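Local coordinates for protein DNA alpha-glucosyltransferase (Enterobacteria phage T4, PDB 1XV5) that belongs to the GT-B glycosyltransferases and holds uridine-5'-diphosphate between its two Rossmann-like domains, at residues N200-R205 with T230-L235; G291-K296 with E307-E312; E283-S288 with C316-V321; G211-F216 with I242-K247. All blocks are in the same frame, centred on the assembly; numbering follows the deposited sequence.

Interaction 1 of 4, residues N200-R205 with T230-L235; sequences NRWIGR and TVMEGL. With UDP (uridine-5'-diphosphate), chain C.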
# COMPACT_ATOMS: atom_id res chain seq x y z
N ASN A 200 -7.54 15.76 -12.75
CA ASN A 200 -6.57 15.58 -11.69
C ASN A 200 -7.19 14.55 -10.76
O ASN A 200 -8.19 14.83 -10.10
CB ASN A 200 -6.33 16.91 -10.98
CG ASN A 200 -5.84 17.99 -11.93
OD1 ASN A 200 -6.63 18.68 -12.58
ND2 ASN A 200 -4.53 18.12 -12.03
N ARG A 201 -6.60 13.36 -10.72
CA ARG A 201 -7.15 12.27 -9.93
C ARG A 201 -6.28 11.82 -8.77
O ARG A 201 -5.15 11.37 -8.94
CB ARG A 201 -7.43 11.09 -10.88
CG ARG A 201 -8.27 9.94 -10.32
CD ARG A 201 -8.46 8.86 -11.39
NE ARG A 201 -9.07 9.39 -12.61
CZ ARG A 201 -10.38 9.52 -12.81
NH1 ARG A 201 -11.25 9.15 -11.88
NH2 ARG A 201 -10.83 10.06 -13.94
N TRP A 202 -6.83 11.95 -7.57
CA TRP A 202 -6.17 11.56 -6.32
C TRP A 202 -6.72 10.18 -5.95
O TRP A 202 -7.91 9.93 -6.12
CB TRP A 202 -6.54 12.57 -5.23
CG TRP A 202 -5.95 12.31 -3.87
CD1 TRP A 202 -4.82 12.89 -3.35
CD2 TRP A 202 -6.47 11.45 -2.85
NE1 TRP A 202 -4.62 12.45 -2.06
CE2 TRP A 202 -5.62 11.56 -1.73
CE3 TRP A 202 -7.58 10.60 -2.77
CZ2 TRP A 202 -5.84 10.85 -0.54
CZ3 TRP A 202 -7.80 9.89 -1.59
CH2 TRP A 202 -6.93 10.03 -0.49
N ILE A 203 -5.86 9.30 -5.45
CA ILE A 203 -6.29 7.97 -5.02
C ILE A 203 -5.74 7.64 -3.63
O ILE A 203 -4.62 8.02 -3.29
CB ILE A 203 -5.85 6.84 -6.00
CG1 ILE A 203 -4.34 6.94 -6.28
CG2 ILE A 203 -6.66 6.92 -7.28
CD1 ILE A 203 -3.78 5.73 -7.04
N GLY A 204 -6.55 6.95 -2.83
CA GLY A 204 -6.15 6.58 -1.49
C GLY A 204 -7.35 6.15 -0.66
O GLY A 204 -8.23 5.46 -1.17
N ARG A 205 -7.37 6.54 0.61
CA ARG A 205 -8.48 6.23 1.50
C ARG A 205 -8.60 7.33 2.54
O ARG A 205 -7.74 8.20 2.62
CB ARG A 205 -8.30 4.85 2.16
CG ARG A 205 -6.96 4.61 2.81
CD ARG A 205 -6.83 3.13 3.16
NE ARG A 205 -5.54 2.80 3.74
CZ ARG A 205 -5.19 3.08 5.00
NH1 ARG A 205 -3.99 2.75 5.44
NH2 ARG A 205 -6.05 3.67 5.81
N THR A 230 -11.17 17.89 -10.52
CA THR A 230 -10.55 17.03 -9.53
C THR A 230 -11.47 15.89 -9.13
O THR A 230 -12.65 16.08 -8.86
CB THR A 230 -10.16 17.81 -8.27
OG1 THR A 230 -9.10 18.72 -8.58
CG2 THR A 230 -9.70 16.86 -7.16
N VAL A 231 -10.89 14.69 -9.10
CA VAL A 231 -11.59 13.48 -8.71
C VAL A 231 -10.73 12.84 -7.63
O VAL A 231 -9.50 12.85 -7.72
CB VAL A 231 -11.73 12.48 -9.88
CG1 VAL A 231 -12.34 11.18 -9.39
CG2 VAL A 231 -12.58 13.09 -10.99
N MET A 232 -11.38 12.32 -6.60
CA MET A 232 -10.67 11.67 -5.51
C MET A 232 -11.34 10.33 -5.29
O MET A 232 -12.52 10.25 -4.94
CB MET A 232 -10.73 12.55 -4.26
CG MET A 232 -10.12 13.93 -4.49
SD MET A 232 -10.30 15.09 -3.12
CE MET A 232 -9.25 14.33 -1.96
N GLU A 233 -10.59 9.26 -5.51
CA GLU A 233 -11.12 7.91 -5.39
C GLU A 233 -10.67 7.15 -4.15
O GLU A 233 -9.50 7.21 -3.77
CB GLU A 233 -10.75 7.08 -6.62
CG GLU A 233 -11.30 7.58 -7.95
CD GLU A 233 -11.07 6.60 -9.09
OE1 GLU A 233 -11.08 5.38 -8.82
OE2 GLU A 233 -10.90 7.03 -10.25
N GLY A 234 -11.60 6.43 -3.54
CA GLY A 234 -11.27 5.62 -2.38
C GLY A 234 -11.62 6.15 -1.00
O GLY A 234 -11.37 5.48 -0.00
N LEU A 235 -12.21 7.34 -0.93
CA LEU A 235 -12.56 7.92 0.36
C LEU A 235 -13.84 7.34 0.95
O LEU A 235 -14.95 7.77 0.60
CB LEU A 235 -12.70 9.44 0.24
CG LEU A 235 -11.44 10.24 -0.13
CD1 LEU A 235 -11.79 11.72 -0.19
CD2 LEU A 235 -10.34 9.98 0.89
N1 UDP C . -7.16 0.27 -3.43
C2 UDP C . -8.21 -0.22 -4.19
N3 UDP C . -9.43 0.33 -3.90
C4 UDP C . -9.70 1.30 -2.95
C5 UDP C . -8.56 1.76 -2.22
C6 UDP C . -7.36 1.23 -2.48
O2 UDP C . -8.06 -1.06 -5.06
O4 UDP C . -10.86 1.70 -2.81
C1' UDP C . -5.83 -0.30 -3.68
C2' UDP C . -4.77 0.71 -4.12
O2' UDP C . -4.88 1.00 -5.50
C3' UDP C . -3.51 -0.04 -3.73
C4' UDP C . -3.91 -0.65 -2.39
O4' UDP C . -5.35 -0.83 -2.46
O3' UDP C . -3.26 -1.08 -4.68
C5' UDP C . -3.57 0.20 -1.18
O5' UDP C . -2.19 0.07 -0.87
PA UDP C . -1.27 1.32 -0.50
O1A UDP C . 0.08 0.76 -0.25
O2A UDP C . -1.44 2.37 -1.54
O3A UDP C . -1.88 1.93 0.89
PB UDP C . -2.62 1.21 2.17
O1B UDP C . -2.21 1.96 3.38
O2B UDP C . -4.06 1.09 1.85
O3B UDP C . -1.98 -0.24 2.23
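Arg-201 sets CG anti to its backbone N (chi1 -168°) and bends at chi3, whereas Glu-233, one strand over, has CG beside its own backbone N and runs extended beyond it. The two charged ends meet over the sheet face that Val-231 and Ile-203 also occupy. There Arg-201 NH1 forms a salt bridge at 2.7 Å to Glu-233 OE2, which accepts with its anti lone pair; the bond is bent and the guanidinium and carboxylate planes stand 82° apart. Val-231 lies alongside the arginine, with CB over one guanidinium face and CG1 3.4 Å from Arg-201 NH1. On the other face of the sheet, the Trp-202 indole takes Met-232 CE over one face, offset toward the rim, and its CZ3 touches Leu-235 CD2 at 3.6 Å. Between these layers runs a parallel ladder: Val-231 N to Asn-200 O, Trp-202 N to Val-231 O, Glu-233 N to Trp-202 O (2.8 Å), and a longer Gly-204 N to Glu-233 O (3.1 Å). Helix 212-223 joins the two strands into a beta-alpha-beta unit; the C-terminal ends of its strands face the nucleotide, as in Rossmann-like folds. Here Arg-205 reaches the beta-phosphate with two donors, NE to O2B of UDP at 2.9 Å and NH1 to O1B of UDP at 2.8 Å. Glu-233 OE1 also bridges to Arg-284, and Arg-201 NE bonds Ser-288 OG. Two arginines thus share one buried carboxylate, which would favour its ionised form, while the Arg-205 guanidinium would offset the negative charge of the diphosphate.

Interaction 2 of 4, residues G291-K296 with E307-E312; sequences GYQLSK and EYTHLE. With UDP (uridine-5'-diphosphate), chain C.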
# COMPACT_ATOMS: atom_id res chain seq x y z
N GLY A 291 -2.03 12.38 -11.74
CA GLY A 291 -2.43 11.54 -10.63
C GLY A 291 -1.76 12.07 -9.37
O GLY A 291 -0.60 12.48 -9.39
N TYR A 292 -2.50 12.04 -8.26
CA TYR A 292 -1.99 12.55 -7.00
C TYR A 292 -1.93 11.51 -5.90
O TYR A 292 -2.88 10.75 -5.68
CB TYR A 292 -2.86 13.71 -6.52
CG TYR A 292 -2.86 14.90 -7.45
CD1 TYR A 292 -2.28 16.11 -7.05
CD2 TYR A 292 -3.42 14.83 -8.72
CE1 TYR A 292 -2.27 17.22 -7.90
CE2 TYR A 292 -3.42 15.93 -9.57
CZ TYR A 292 -2.84 17.12 -9.16
OH TYR A 292 -2.83 18.21 -10.00
N GLN A 293 -0.81 11.48 -5.20
CA GLN A 293 -0.61 10.58 -4.07
C GLN A 293 0.14 11.48 -3.11
O GLN A 293 1.34 11.71 -3.26
CB GLN A 293 0.25 9.38 -4.49
CG GLN A 293 -0.03 8.13 -3.68
CD GLN A 293 0.55 8.18 -2.28
OE1 GLN A 293 0.88 9.25 -1.77
NE2 GLN A 293 0.67 7.02 -1.65
N LEU A 294 -0.59 12.03 -2.15
CA LEU A 294 -0.01 12.98 -1.22
C LEU A 294 0.26 12.48 0.19
O LEU A 294 0.17 13.24 1.16
CB LEU A 294 -0.91 14.22 -1.17
CG LEU A 294 -1.22 14.82 -2.55
CD1 LEU A 294 -2.19 15.99 -2.40
CD2 LEU A 294 0.07 15.27 -3.23
N SER A 295 0.62 11.21 0.32
CA SER A 295 0.93 10.66 1.64
C SER A 295 2.10 11.45 2.23
O SER A 295 3.07 11.77 1.54
CB SER A 295 1.28 9.17 1.54
OG SER A 295 0.10 8.42 1.29
N LYS A 296 1.98 11.76 3.52
CA LYS A 296 2.98 12.56 4.22
C LYS A 296 3.35 11.98 5.57
O LYS A 296 3.32 12.68 6.59
CB LYS A 296 2.42 13.97 4.39
CG LYS A 296 1.01 13.98 5.01
CD LYS A 296 0.20 15.17 4.55
CE LYS A 296 0.81 16.48 5.02
NZ LYS A 296 0.05 17.65 4.51
N GLU A 307 4.31 3.64 -1.58
CA GLU A 307 3.10 2.84 -1.40
C GLU A 307 2.59 2.38 -2.76
O GLU A 307 3.03 2.86 -3.80
CB GLU A 307 2.03 3.68 -0.70
CG GLU A 307 2.46 4.12 0.68
CD GLU A 307 1.44 5.00 1.36
OE1 GLU A 307 1.41 6.21 1.08
OE2 GLU A 307 0.65 4.45 2.16
N TYR A 308 1.65 1.44 -2.75
CA TYR A 308 1.12 0.94 -4.01
C TYR A 308 0.48 2.03 -4.85
O TYR A 308 0.66 2.04 -6.07
CB TYR A 308 0.14 -0.21 -3.76
CG TYR A 308 0.88 -1.50 -3.47
CD1 TYR A 308 0.84 -2.08 -2.21
CD2 TYR A 308 1.68 -2.09 -4.45
CE1 TYR A 308 1.60 -3.23 -1.93
CE2 TYR A 308 2.43 -3.23 -4.18
CZ TYR A 308 2.39 -3.79 -2.92
OH TYR A 308 3.16 -4.90 -2.65
N THR A 309 -0.25 2.95 -4.23
CA THR A 309 -0.86 4.01 -5.02
C THR A 309 0.21 4.86 -5.69
O THR A 309 -0.02 5.42 -6.76
CB THR A 309 -1.79 4.91 -4.17
OG1 THR A 309 -1.14 5.29 -2.96
CG2 THR A 309 -3.09 4.16 -3.84
N HIS A 310 1.39 4.97 -5.08
CA HIS A 310 2.49 5.73 -5.69
C HIS A 310 2.89 5.01 -6.98
O HIS A 310 2.95 5.60 -8.06
CB HIS A 310 3.74 5.72 -4.79
CG HIS A 310 3.70 6.69 -3.65
ND1 HIS A 310 3.88 6.30 -2.34
CD2 HIS A 310 3.60 8.04 -3.63
CE1 HIS A 310 3.90 7.37 -1.57
NE2 HIS A 310 3.73 8.44 -2.32
N LEU A 311 3.17 3.72 -6.85
CA LEU A 311 3.60 2.91 -7.98
C LEU A 311 2.57 2.83 -9.09
O LEU A 311 2.92 2.83 -10.27
CB LEU A 311 3.95 1.50 -7.50
CG LEU A 311 4.94 1.42 -6.33
CD1 LEU A 311 5.28 -0.05 -6.07
CD2 LEU A 311 6.22 2.22 -6.64
N GLU A 312 1.30 2.76 -8.72
CA GLU A 312 0.24 2.67 -9.71
C GLU A 312 0.18 3.90 -10.62
O GLU A 312 -0.11 3.78 -11.80
CB GLU A 312 -1.10 2.42 -9.00
CG GLU A 312 -1.18 0.99 -8.44
CD GLU A 312 -2.29 0.78 -7.43
OE1 GLU A 312 -2.61 -0.40 -7.17
OE2 GLU A 312 -2.82 1.76 -6.87
N1 UDP C . -7.16 0.27 -3.43
C2 UDP C . -8.21 -0.22 -4.19
N3 UDP C . -9.43 0.33 -3.90
C4 UDP C . -9.70 1.30 -2.95
C5 UDP C . -8.56 1.76 -2.22
C6 UDP C . -7.36 1.23 -2.48
O2 UDP C . -8.06 -1.06 -5.06
O4 UDP C . -10.86 1.70 -2.81
C1' UDP C . -5.83 -0.30 -3.68
C2' UDP C . -4.77 0.71 -4.12
O2' UDP C . -4.88 1.00 -5.50
C3' UDP C . -3.51 -0.04 -3.73
C4' UDP C . -3.91 -0.65 -2.39
O4' UDP C . -5.35 -0.83 -2.46
O3' UDP C . -3.26 -1.08 -4.68
C5' UDP C . -3.57 0.20 -1.18
O5' UDP C . -2.19 0.07 -0.87
PA UDP C . -1.27 1.32 -0.50
O1A UDP C . 0.08 0.76 -0.25
O2A UDP C . -1.44 2.37 -1.54
O3A UDP C . -1.88 1.93 0.89
PB UDP C . -2.62 1.21 2.17
O1B UDP C . -2.21 1.96 3.38
O2B UDP C . -4.06 1.09 1.85
O3B UDP C . -1.98 -0.24 2.23
O HOH W 1 3.37 11.20 -1.38
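Gln-293 lays its amide over the imidazole of His-310, NE2 above the ring centre and the two planes 18° apart, while its CG makes a CH-pi contact with the same ring face. The bend at chi2 (-75°) directs CD over the ring, and Gln-293 NE2 then donates twice: to Thr-309 OG1 at 2.8 Å and to Glu-307 OE1 at 2.9 Å. Glu-307 OE1 is thereby gripped from two directions. The amide N-H arrives from above the carboxylate plane, whereas Ser-295 OG donates to the syn lone pair of Glu-307 OE1 at 2.6 Å. A second shell orients the amide and the imidazole. Ser-295 N bonds Gln-293 OE1 (2.9 Å), fixing the rotation of the amide, and Glu-307 N meets His-310 ND1 in the ring plane at 2.8 Å. At the ring edge His-310 NE2 bonds a water, which also lies within hydrogen-bonding distance of the carbonyl oxygens of Gln-293 and Ser-295. Farther out, the other carboxylate oxygen of Glu-307 forms a salt bridge with Lys-210. Glu-307 is the N-cap of helix 308-316, whose first turn presents backbone N-H groups to the alpha-phosphate, Tyr-308 N to O1A and Thr-309 N to O2A of UDP at 3.0 Å each. One turn on, Glu-312 takes both ribose hydroxyls, OE2 accepting from O2' of UDP at 2.6 Å. The contact thus pins the start of helix 308-316 to the end of strand 288-293, within the beta-alpha-beta unit completed by strand 319-323; Phe-322 of that strand meets the His-310 ring edge-to-face.

Interaction 3 of 4, residues E283-S288 with C316-V321; sequences ERMSKS and CGTIPV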
# COMPACT_ATOMS: atom_id res chain seq x y z
N GLU A 283 -7.60 2.04 -15.18
CA GLU A 283 -8.08 2.42 -16.50
C GLU A 283 -8.41 3.92 -16.51
O GLU A 283 -7.99 4.65 -17.41
CB GLU A 283 -9.31 1.59 -16.88
CG GLU A 283 -9.93 1.90 -18.23
CD GLU A 283 -8.97 1.72 -19.40
OE1 GLU A 283 -8.08 0.84 -19.33
OE2 GLU A 283 -9.10 2.47 -20.39
N ARG A 284 -9.14 4.37 -15.50
CA ARG A 284 -9.51 5.78 -15.41
C ARG A 284 -8.27 6.67 -15.25
O ARG A 284 -8.17 7.73 -15.87
CB ARG A 284 -10.44 6.03 -14.22
CG ARG A 284 -11.86 5.50 -14.39
CD ARG A 284 -12.76 5.95 -13.23
NE ARG A 284 -12.43 5.32 -11.96
CZ ARG A 284 -12.92 4.15 -11.55
NH1 ARG A 284 -13.77 3.48 -12.31
NH2 ARG A 284 -12.57 3.66 -10.36
N MET A 285 -7.34 6.22 -14.42
CA MET A 285 -6.12 6.98 -14.16
C MET A 285 -5.24 7.08 -15.40
O MET A 285 -4.62 8.12 -15.63
CB MET A 285 -5.33 6.34 -13.02
CG MET A 285 -4.12 7.13 -12.56
SD MET A 285 -4.55 8.70 -11.77
CE MET A 285 -5.10 8.13 -10.13
N SER A 286 -5.19 6.01 -16.19
CA SER A 286 -4.36 6.00 -17.39
C SER A 286 -4.82 7.04 -18.40
O SER A 286 -4.08 7.40 -19.32
CB SER A 286 -4.39 4.61 -18.05
OG SER A 286 -5.67 4.36 -18.63
N LYS A 287 -6.05 7.53 -18.24
CA LYS A 287 -6.60 8.53 -19.13
C LYS A 287 -6.72 9.89 -18.46
O LYS A 287 -7.35 10.80 -18.99
CB LYS A 287 -7.97 8.08 -19.66
CG LYS A 287 -7.89 6.86 -20.58
CD LYS A 287 -9.26 6.38 -21.05
CE LYS A 287 -10.08 5.78 -19.92
NZ LYS A 287 -11.33 5.12 -20.40
N SER A 288 -6.11 10.02 -17.28
CA SER A 288 -6.14 11.26 -16.51
C SER A 288 -4.80 11.97 -16.64
O SER A 288 -3.74 11.35 -16.57
CB SER A 288 -6.42 10.97 -15.04
OG SER A 288 -7.67 10.32 -14.88
N CYS A 316 0.70 3.19 -14.73
CA CYS A 316 -0.37 3.29 -15.71
C CYS A 316 -0.20 4.42 -16.72
O CYS A 316 -1.00 4.56 -17.63
CB CYS A 316 -1.73 3.39 -15.02
SG CYS A 316 -2.11 4.98 -14.26
N GLY A 317 0.84 5.24 -16.56
CA GLY A 317 1.06 6.28 -17.54
C GLY A 317 0.54 7.68 -17.32
O GLY A 317 0.41 8.44 -18.28
N THR A 318 0.21 8.04 -16.08
CA THR A 318 -0.23 9.42 -15.83
C THR A 318 1.02 10.09 -15.26
O THR A 318 2.03 9.43 -15.04
CB THR A 318 -1.38 9.50 -14.80
OG1 THR A 318 -1.81 10.86 -14.68
CG2 THR A 318 -0.91 9.01 -13.43
N ILE A 319 0.96 11.40 -15.05
CA ILE A 319 2.10 12.10 -14.45
C ILE A 319 1.91 12.03 -12.94
O ILE A 319 0.90 12.50 -12.42
CB ILE A 319 2.16 13.57 -14.88
CG1 ILE A 319 2.60 13.68 -16.34
CG2 ILE A 319 3.12 14.34 -13.96
CD1 ILE A 319 4.01 13.17 -16.60
N PRO A 320 2.87 11.43 -12.22
CA PRO A 320 2.75 11.33 -10.77
C PRO A 320 3.03 12.64 -10.04
O PRO A 320 4.03 13.30 -10.30
CB PRO A 320 3.78 10.26 -10.39
CG PRO A 320 4.00 9.49 -11.65
CD PRO A 320 3.97 10.57 -12.71
N VAL A 321 2.13 12.99 -9.13
CA VAL A 321 2.32 14.18 -8.32
C VAL A 321 2.37 13.64 -6.89
O VAL A 321 1.36 13.18 -6.36
CB VAL A 321 1.14 15.17 -8.48
CG1 VAL A 321 1.36 16.38 -7.57
CG2 VAL A 321 1.03 15.61 -9.94
O HOH W 2 -1.49 6.16 -19.83
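Met-285 lays its CG against the sulfur of Cys-316, with only 3.4 Å between CG and SG, and its CB lies close to the same sulfur. The first torsion sets CG anti to the backbone N (chi1 -173°), where CG of Met-285 also comes 3.8 Å from CG2 of Thr-318; a bend at chi2 (67°) then puts SD near the same methyl, and the two side chains slant across each other. Next along the helix, Ser-286 CB packs on the carbonyl oxygen of Cys-316 at 3.4 Å. One water lies within hydrogen-bonding distance of both Ser-286 O and Cys-316 O, at 2.9 and 2.8 Å respectively, between the two helix ends. Helix 278-286 finishes here beside the end of helix 308-316, which closes in a Schellman motif with Gly-317 at positive phi (95°) before the chain turns into strand 319-323 of the Rossmann-like sheet. In that turn Thr-318 swings OG1 anti to its backbone N and donates to Ser-288 O at 2.7 Å, coming from above the carbonyl plane. Ser-288 is the first residue of strand 288-293, the neighbour of 319-323. Its hydroxyl folds back onto the preceding helix, Ser-288 OG donating to Arg-284 O at 2.8 Å, while Lys-287 N reaches that oxygen from the opposite face of its plane. Leu-313 packs on both Met-285 and Thr-318.

Interaction 4 of 4, residues G211-F216 with I242-K247; sequences GFYQMF and IAIKEK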
# COMPACT_ATOMS: atom_id res chain seq x y z
N GLY A 211 -3.10 12.59 2.86
CA GLY A 211 -3.14 13.91 2.25
C GLY A 211 -4.36 14.36 1.46
O GLY A 211 -4.22 15.17 0.55
N PHE A 212 -5.55 13.87 1.79
CA PHE A 212 -6.71 14.31 1.03
C PHE A 212 -7.07 15.77 1.28
O PHE A 212 -7.57 16.45 0.39
CB PHE A 212 -7.93 13.39 1.26
CG PHE A 212 -8.38 13.28 2.70
CD1 PHE A 212 -7.93 12.24 3.50
CD2 PHE A 212 -9.28 14.20 3.23
CE1 PHE A 212 -8.39 12.10 4.82
CE2 PHE A 212 -9.73 14.08 4.54
CZ PHE A 212 -9.29 13.02 5.34
N TYR A 213 -6.81 16.28 2.49
CA TYR A 213 -7.13 17.69 2.76
C TYR A 213 -6.30 18.59 1.86
O TYR A 213 -6.77 19.64 1.42
CB TYR A 213 -6.86 18.05 4.22
CG TYR A 213 -7.97 17.64 5.16
CD1 TYR A 213 -7.73 16.74 6.19
CD2 TYR A 213 -9.26 18.15 5.00
CE1 TYR A 213 -8.76 16.35 7.06
CE2 TYR A 213 -10.29 17.77 5.85
CZ TYR A 213 -10.04 16.87 6.88
OH TYR A 213 -11.06 16.48 7.73
N GLN A 214 -5.06 18.18 1.60
CA GLN A 214 -4.18 18.96 0.75
C GLN A 214 -4.67 18.97 -0.70
O GLN A 214 -4.45 19.94 -1.44
CB GLN A 214 -2.75 18.42 0.85
CG GLN A 214 -2.05 18.80 2.17
CD GLN A 214 -2.67 18.15 3.41
OE1 GLN A 214 -2.70 18.75 4.48
NE2 GLN A 214 -3.14 16.92 3.26
N MET A 215 -5.35 17.90 -1.10
CA MET A 215 -5.89 17.83 -2.46
C MET A 215 -7.08 18.80 -2.57
O MET A 215 -7.21 19.53 -3.55
CB MET A 215 -6.36 16.41 -2.78
CG MET A 215 -6.67 16.18 -4.25
SD MET A 215 -5.20 16.31 -5.31
CE MET A 215 -5.97 16.59 -6.91
N PHE A 216 -7.94 18.81 -1.55
CA PHE A 216 -9.08 19.72 -1.54
C PHE A 216 -8.57 21.16 -1.62
O PHE A 216 -9.12 21.99 -2.33
CB PHE A 216 -9.90 19.57 -0.25
CG PHE A 216 -10.79 18.37 -0.22
CD1 PHE A 216 -11.78 18.18 -1.19
CD2 PHE A 216 -10.68 17.43 0.81
CE1 PHE A 216 -12.64 17.09 -1.13
CE2 PHE A 216 -11.54 16.34 0.87
CZ PHE A 216 -12.52 16.17 -0.10
N ILE A 242 -16.50 12.41 7.94
CA ILE A 242 -17.50 13.37 8.41
C ILE A 242 -16.88 14.73 8.72
O ILE A 242 -17.53 15.77 8.58
CB ILE A 242 -18.22 12.82 9.67
CG1 ILE A 242 -19.06 11.60 9.27
CG2 ILE A 242 -19.11 13.89 10.29
CD1 ILE A 242 -19.62 10.82 10.44
N ALA A 243 -15.61 14.72 9.12
CA ALA A 243 -14.91 15.96 9.45
C ALA A 243 -14.82 16.90 8.26
O ALA A 243 -14.77 18.12 8.43
CB ALA A 243 -13.51 15.63 9.97
N ILE A 244 -14.81 16.34 7.05
CA ILE A 244 -14.72 17.16 5.85
C ILE A 244 -15.91 18.11 5.71
O ILE A 244 -15.73 19.31 5.49
CB ILE A 244 -14.63 16.26 4.59
CG1 ILE A 244 -13.38 15.38 4.68
CG2 ILE A 244 -14.60 17.13 3.34
CD1 ILE A 244 -13.32 14.29 3.62
N LYS A 245 -17.11 17.57 5.85
CA LYS A 245 -18.32 18.37 5.76
C LYS A 245 -18.37 19.39 6.89
O LYS A 245 -18.72 20.55 6.69
CB LYS A 245 -19.57 17.48 5.82
CG LYS A 245 -20.88 18.27 5.89
CD LYS A 245 -22.09 17.35 6.02
CE LYS A 245 -23.37 18.14 6.26
NZ LYS A 245 -23.68 19.11 5.16
N GLU A 246 -18.01 18.94 8.09
CA GLU A 246 -18.00 19.81 9.26
C GLU A 246 -17.11 21.03 9.03
O GLU A 246 -17.41 22.12 9.52
CB GLU A 246 -17.52 19.04 10.49
CG GLU A 246 -18.50 17.98 10.98
CD GLU A 246 -17.97 17.18 12.16
OE1 GLU A 246 -18.75 16.41 12.76
OE2 GLU A 246 -16.77 17.31 12.49
N LYS A 247 -16.04 20.85 8.27
CA LYS A 247 -15.13 21.95 8.00
C LYS A 247 -15.61 22.82 6.85
O LYS A 247 -14.97 23.81 6.49
CB LYS A 247 -13.72 21.42 7.73
CG LYS A 247 -13.17 20.61 8.89
CD LYS A 247 -11.67 20.76 9.06
CE LYS A 247 -10.89 20.19 7.90
NZ LYS A 247 -9.42 20.27 8.14
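Tyr-213 presents one ring face to the Lys-247 ammonium, a cation-pi contact with NZ 3.7 Å from the centroid of the Tyr-213 ring and offset toward the rim. The lysine bends at chi2 and chi3, with the unusual chi2 of -146° placing CD, and meets the tyrosine tip to tip; its CE lies only 3.2 Å from Tyr-213 CE2, a tight approach. The opposite face of the phenol ring is covered by Phe-212 CE2, 3.5 Å above its plane and over the centre. Ile-244 extends at chi2 (170°), which carries CD1 to two phenyl rings, 3.7 Å from Phe-212 CE2 and 3.9 Å from Phe-216 CE2. Ala-243 CB touches Tyr-213 OH at 3.4 Å. These side chains bridge helix 212-223 and helix 239-246, with Lys-247 just beyond the latter; the axes of 212-216 and 242-246 come no closer than 12.3 Å. The contact lies over the sheet face that carries Met-232, on which Phe-212 and Phe-216 pack. Aliphatic and aromatic packing thus fills the buried part, while the exposed lysine at its margin would add electrostatic attraction to the tyrosine's pi cloud.

Following the chain, strand 199-203 opens interaction 1, helix 212-223 opens interaction 4, strand 229-233 closes interaction 1 and helix 239-246 closes interaction 4, so these two loops cross. The two contacts meet at Met-232. Interaction 3 then begins at the end of helix 278-286 and closes at 316-321; interaction 2, the shorter loop from 291-296 to 307-312, opens and closes wholly within that span. Backbone bonds between neighbouring strands 199-203, 288-293 and 319-323 join interactions 1, 2 and 3 into one parallel sheet. Interactions 1 and 2 both reach UDP, while 3 and 4 lie farther from it.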